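Local coordinates for 3,6-diketocamphane 1,6-monooxygenase (Pseudomonas putida, PDB 4UWM), which catalyses the FMNH2-dependent Baeyer-Villiger oxygenation of a diketocamphane to its lactone, a step in the degradation of (-)-camphor, at residues M1-G6 with G342-E347; V221-G226 with A254-V259. All blocks are in the same frame, centred on the assembly; numbering follows the deposited sequence.

Both contacts are buried pairs of parallel strands in the TIM barrel of the bacterial luciferase family. Interaction 1 closes the barrel by joining its first and last strands, whereas interaction 2 joins strands that follow one another, and along the chain it is nested inside the loop that interaction 1 closes. The two share a wall: strand 343-347 also borders strand 254-261, where Q345 N and T343 O both probably hydrogen-bond to the backbone of V255. Their chemistry differs. Interaction 1 has thioether and methyl packing on one side, with a helix over the methyls, and an amide on the other, while interaction 2 adds an aromatic pair past its last bridged residues and lies closer to FMN.

Interaction 1. Residues M1-G6 with G342-E347; sequences MAMETG and GTLQVE
M3 lies slantwise across L344, its sulfur and terminal methyl both against the base of the leucine, with M3 CE 3.7 Å from L344 CB. CG is anti to the backbone N (chi1 -177°), which sets it beside the carbonyl of G342, and a bend at chi3 (67°) then turns the methyl onto L344. An unbranched thioether suits this course, since it can bend to follow its neighbour. Further along, T5 CG2 meets V346 CG2 at 4.2 Å, and helix 356-369 packs on both of these beta-branched residues.

The other face of the strand pair carries E4, T343 and Q345. E4 offers T343 just its CB, 3.8 Å from T343 OG1, while its carboxylate leads away. T343 CG2 packs on the backbone at G6, 3.6 Å from G6 N. Q345 folds back so that its NE2 lies 3.3 Å from G6 CA, and the same nitrogen is hydrogen-bonded to L7 O. A side chain at G6 would collide with this amide, so glycine fits here.

Four backbone hydrogen bonds join the strands: E4 N to G342 O, L344 N to E4 O, G6 N to L344 O and V346 N to G6 O. The contact thus closes the barrel with the T5 and V346 methyls toward helix 356-369; the Q345 side chain lies about 8 Å from FMN, its buried amide N-H bound to L7 O.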
loop_
_atom_site.group_PDB
_atom_site.type_symbol
_atom_site.label_atom_id
_atom_site.label_comp_id
_atom_site.label_asym_id
_atom_site.label_seq_id
_atom_site.Cartn_x
_atom_site.Cartn_y
_atom_site.Cartn_z
ATOM N N MET A 1 1.157 -12.139 32.812
ATOM C CA MET A 1 1.616 -10.727 32.977
ATOM C C MET A 1 0.427 -9.759 32.903
ATOM O O MET A 1 -0.726 -10.154 33.133
ATOM C CB MET A 1 2.688 -10.376 31.929
ATOM C CG MET A 1 3.881 -11.331 31.864
ATOM S SD MET A 1 5.002 -11.265 33.282
ATOM C CE MET A 1 6.272 -12.427 32.777
ATOM N N ALA A 2 0.711 -8.497 32.588
ATOM C CA ALA A 2 -0.317 -7.461 32.516
ATOM C C ALA A 2 -1.144 -7.541 31.226
ATOM O O ALA A 2 -0.670 -8.032 30.196
ATOM C CB ALA A 2 0.312 -6.076 32.672
ATOM N N MET A 3 -2.391 -7.080 31.305
ATOM C CA MET A 3 -3.229 -6.836 30.128
ATOM C C MET A 3 -2.558 -5.733 29.305
ATOM O O MET A 3 -2.085 -4.736 29.870
ATOM C CB MET A 3 -4.628 -6.396 30.563
ATOM C CG MET A 3 -5.624 -6.170 29.433
ATOM S SD MET A 3 -7.053 -5.188 29.918
ATOM C CE MET A 3 -6.274 -3.600 30.229
ATOM N N GLU A 4 -2.486 -5.927 27.985
ATOM C CA GLU A 4 -1.859 -4.932 27.110
ATOM C C GLU A 4 -2.865 -3.866 26.693
ATOM O O GLU A 4 -4.079 -4.118 26.726
ATOM C CB GLU A 4 -1.259 -5.598 25.866
ATOM C CG GLU A 4 -0.079 -6.519 26.116
ATOM C CD GLU A 4 1.208 -5.793 26.513
ATOM O OE1 GLU A 4 1.269 -4.551 26.467
ATOM O OE2 GLU A 4 2.183 -6.476 26.874
ATOM N N THR A 5 -2.359 -2.684 26.313
ATOM C CA THR A 5 -3.185 -1.656 25.680
ATOM C C THR A 5 -2.987 -1.715 24.147
ATOM O O THR A 5 -1.856 -1.822 23.666
ATOM C CB THR A 5 -2.856 -0.233 26.197
ATOM O OG1 THR A 5 -2.952 -0.210 27.623
ATOM C CG2 THR A 5 -3.860 0.811 25.654
ATOM N N GLY A 6 -4.097 -1.669 23.409
ATOM C CA GLY A 6 -4.075 -1.578 21.941
ATOM C C GLY A 6 -4.900 -0.410 21.434
ATOM O O GLY A 6 -5.701 0.170 22.180
ATOM N N GLY A 342 -6.678 -10.484 26.888
ATOM C CA GLY A 342 -5.285 -10.074 26.840
ATOM C C GLY A 342 -5.004 -8.630 26.436
ATOM O O GLY A 342 -4.030 -8.045 26.904
ATOM N N THR A 343 -5.822 -8.068 25.537
ATOM C CA THR A 343 -5.579 -6.695 25.045
ATOM C C THR A 343 -6.845 -5.870 25.086
ATOM O O THR A 343 -7.899 -6.288 24.567
ATOM C CB THR A 343 -4.996 -6.657 23.593
ATOM O OG1 THR A 343 -3.752 -7.362 23.543
ATOM C CG2 THR A 343 -4.730 -5.214 23.154
ATOM N N LEU A 344 -6.738 -4.696 25.695
ATOM C CA LEU A 344 -7.833 -3.748 25.687
ATOM C C LEU A 344 -7.635 -2.881 24.444
ATOM O O LEU A 344 -6.700 -2.061 24.385
ATOM C CB LEU A 344 -7.817 -2.879 26.947
ATOM C CG LEU A 344 -8.851 -1.754 26.961
ATOM C CD1 LEU A 344 -10.233 -2.309 27.240
ATOM C CD2 LEU A 344 -8.477 -0.673 27.966
ATOM N N GLN A 345 -8.511 -3.070 23.462
ATOM C CA GLN A 345 -8.305 -2.428 22.170
ATOM C C GLN A 345 -9.100 -1.143 22.160
ATOM O O GLN A 345 -10.309 -1.159 21.988
ATOM C CB GLN A 345 -8.696 -3.366 21.005
ATOM C CG GLN A 345 -7.868 -3.167 19.732
ATOM C CD GLN A 345 -6.463 -3.770 19.817
ATOM O OE1 GLN A 345 -6.278 -4.884 20.319
ATOM N NE2 GLN A 345 -5.470 -3.049 19.293
ATOM N N VAL A 346 -8.405 -0.027 22.342
ATOM C CA VAL A 346 -9.067 1.271 22.465
ATOM C C VAL A 346 -9.468 1.881 21.121
ATOM O O VAL A 346 -8.624 2.065 20.245
ATOM C CB VAL A 346 -8.181 2.261 23.252
ATOM C CG1 VAL A 346 -8.881 3.605 23.405
ATOM C CG2 VAL A 346 -7.830 1.657 24.610
ATOM N N GLU A 347 -10.750 2.201 20.974
ATOM C CA GLU A 347 -11.274 2.796 19.739
ATOM C C GLU A 347 -10.781 4.225 19.569
ATOM O O GLU A 347 -11.000 5.072 20.444
ATOM C CB GLU A 347 -12.800 2.789 19.737
ATOM C CG GLU A 347 -13.467 1.426 19.590
ATOM C CD GLU A 347 -13.485 0.884 18.157
ATOM O OE1 GLU A 347 -13.065 1.601 17.204
ATOM O OE2 GLU A 347 -13.916 -0.278 17.998
#

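Interaction 2. Residues V221-G226 with A254-V259; sequences VSIFSG and AVSHTV
F224 and H257 meet just past the strand pairing, with H257 CE1 over one face of the phenyl ring, 3.3 Å from F224 CG. F224 CG is anti to the backbone N (chi1 -177°), which sets it against H257 CE1. The two planes are inclined by 32°, an oblique meeting. In return F224 CB sits over the imidazole face, a CH-pi contact 3.9 Å from the H257 ring centroid, and packs 4.0 Å from V255 CG1. On the opposite face of the phenyl, G226 N lies 3.6 Å above the ring centre, so a flat aromatic suits the slot. An alanine here would keep CB over the imidazole but would probably leave H257 CE1 and G226 N without the ring surface between them.

Backbone bonds position this pair: S222 N to A254 O, S256 N to S222 O, and F224 N to S256 O at 3.0 Å. W341 meets the H257 ring, and Y298 OH is hydrogen-bonded to F224 O. The small S222 has its buried hydroxyl bonded to H253 and H233.

The contact belongs to a right-handed beta-alpha-beta unit of strand 219-223, helix 227-244 and strand 254-261. I223 borders FMN, and strand 343-347 flanks A254 and H257.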
loop_
_atom_site.group_PDB
_atom_site.type_symbol
_atom_site.label_atom_id
_atom_site.label_comp_id
_atom_site.label_asym_id
_atom_site.label_seq_id
_atom_site.Cartn_x
_atom_site.Cartn_y
_atom_site.Cartn_z
ATOM N N VAL A 221 -10.770 -11.544 18.045
ATOM C CA VAL A 221 -10.961 -10.114 18.330
ATOM C C VAL A 221 -12.464 -9.916 18.475
ATOM O O VAL A 221 -13.223 -10.265 17.590
ATOM C CB VAL A 221 -10.396 -9.192 17.192
ATOM C CG1 VAL A 221 -10.503 -7.718 17.584
ATOM C CG2 VAL A 221 -8.951 -9.529 16.884
ATOM N N SER A 222 -12.894 -9.363 19.607
ATOM C CA SER A 222 -14.308 -9.126 19.845
ATOM C C SER A 222 -14.566 -7.638 20.031
ATOM O O SER A 222 -13.749 -6.930 20.617
ATOM C CB SER A 222 -14.774 -9.867 21.114
ATOM O OG SER A 222 -14.553 -11.272 21.040
ATOM N N ILE A 223 -15.697 -7.175 19.518
ATOM C CA ILE A 223 -16.178 -5.830 19.814
ATOM C C ILE A 223 -17.107 -5.953 21.025
ATOM O O ILE A 223 -18.071 -6.714 20.992
ATOM C CB ILE A 223 -16.951 -5.210 18.627
ATOM C CG1 ILE A 223 -16.205 -5.397 17.286
ATOM C CG2 ILE A 223 -17.275 -3.746 18.906
ATOM C CD1 ILE A 223 -14.902 -4.629 17.119
ATOM N N PHE A 224 -16.814 -5.224 22.101
ATOM C CA PHE A 224 -17.627 -5.391 23.316
ATOM C C PHE A 224 -19.057 -4.969 23.078
ATOM O O PHE A 224 -19.312 -3.830 22.679
ATOM C CB PHE A 224 -17.073 -4.648 24.524
ATOM C CG PHE A 224 -17.871 -4.882 25.783
ATOM C CD1 PHE A 224 -17.857 -6.126 26.408
ATOM C CD2 PHE A 224 -18.637 -3.864 26.339
ATOM C CE1 PHE A 224 -18.587 -6.349 27.570
ATOM C CE2 PHE A 224 -19.375 -4.080 27.497
ATOM C CZ PHE A 224 -19.350 -5.323 28.113
ATOM N N SER A 225 -19.978 -5.902 23.309
ATOM C CA SER A 225 -21.393 -5.670 23.052
ATOM C C SER A 225 -22.290 -6.147 24.203
ATOM O O SER A 225 -23.499 -6.287 24.028
ATOM C CB SER A 225 -21.805 -6.317 21.721
ATOM O OG SER A 225 -21.911 -7.722 21.842
ATOM N N GLY A 226 -21.691 -6.374 25.375
ATOM C CA GLY A 226 -22.408 -6.907 26.541
ATOM C C GLY A 226 -21.722 -8.130 27.135
ATOM O O GLY A 226 -20.942 -8.808 26.452
ATOM N N ALA A 254 -8.398 -10.179 22.078
ATOM C CA ALA A 254 -8.431 -8.714 22.071
ATOM C C ALA A 254 -9.871 -8.247 22.060
ATOM O O ALA A 254 -10.705 -8.785 21.327
ATOM C CB ALA A 254 -7.662 -8.155 20.870
ATOM N N VAL A 255 -10.177 -7.275 22.913
ATOM C CA VAL A 255 -11.550 -6.812 23.069
ATOM C C VAL A 255 -11.570 -5.304 22.915
ATOM O O VAL A 255 -10.853 -4.590 23.624
ATOM C CB VAL A 255 -12.168 -7.203 24.439
ATOM C CG1 VAL A 255 -13.624 -6.725 24.521
ATOM C CG2 VAL A 255 -12.116 -8.707 24.641
ATOM N N SER A 256 -12.398 -4.831 21.985
ATOM C CA SER A 256 -12.501 -3.412 21.665
ATOM C C SER A 256 -13.545 -2.719 22.548
ATOM O O SER A 256 -14.675 -3.202 22.660
ATOM C CB SER A 256 -12.847 -3.249 20.179
ATOM O OG SER A 256 -13.191 -1.914 19.866
ATOM N N HIS A 257 -13.158 -1.604 23.150
ATOM C CA HIS A 257 -14.004 -0.818 24.041
ATOM C C HIS A 257 -13.834 0.647 23.681
ATOM O O HIS A 257 -12.760 1.057 23.211
ATOM C CB HIS A 257 -13.547 -0.957 25.505
ATOM C CG HIS A 257 -13.865 -2.274 26.141
ATOM N ND1 HIS A 257 -15.080 -2.537 26.738
ATOM C CD2 HIS A 257 -13.116 -3.388 26.304
ATOM C CE1 HIS A 257 -15.070 -3.765 27.227
ATOM N NE2 HIS A 257 -13.887 -4.302 26.982
ATOM N N THR A 258 -14.874 1.432 23.943
ATOM C CA THR A 258 -14.764 2.886 23.960
ATOM C C THR A 258 -14.231 3.267 25.349
ATOM O O THR A 258 -14.829 2.901 26.367
ATOM C CB THR A 258 -16.130 3.527 23.688
ATOM O OG1 THR A 258 -16.618 3.068 22.422
ATOM C CG2 THR A 258 -16.042 5.057 23.702
ATOM N N VAL A 259 -13.085 3.948 25.376
ATOM C CA VAL A 259 -12.301 4.152 26.592
ATOM C C VAL A 259 -11.802 5.583 26.632
ATOM O O VAL A 259 -11.184 6.059 25.684
ATOM C CB VAL A 259 -11.068 3.212 26.677
ATOM C CG1 VAL A 259 -10.372 3.344 28.023
ATOM C CG2 VAL A 259 -11.460 1.770 26.457
#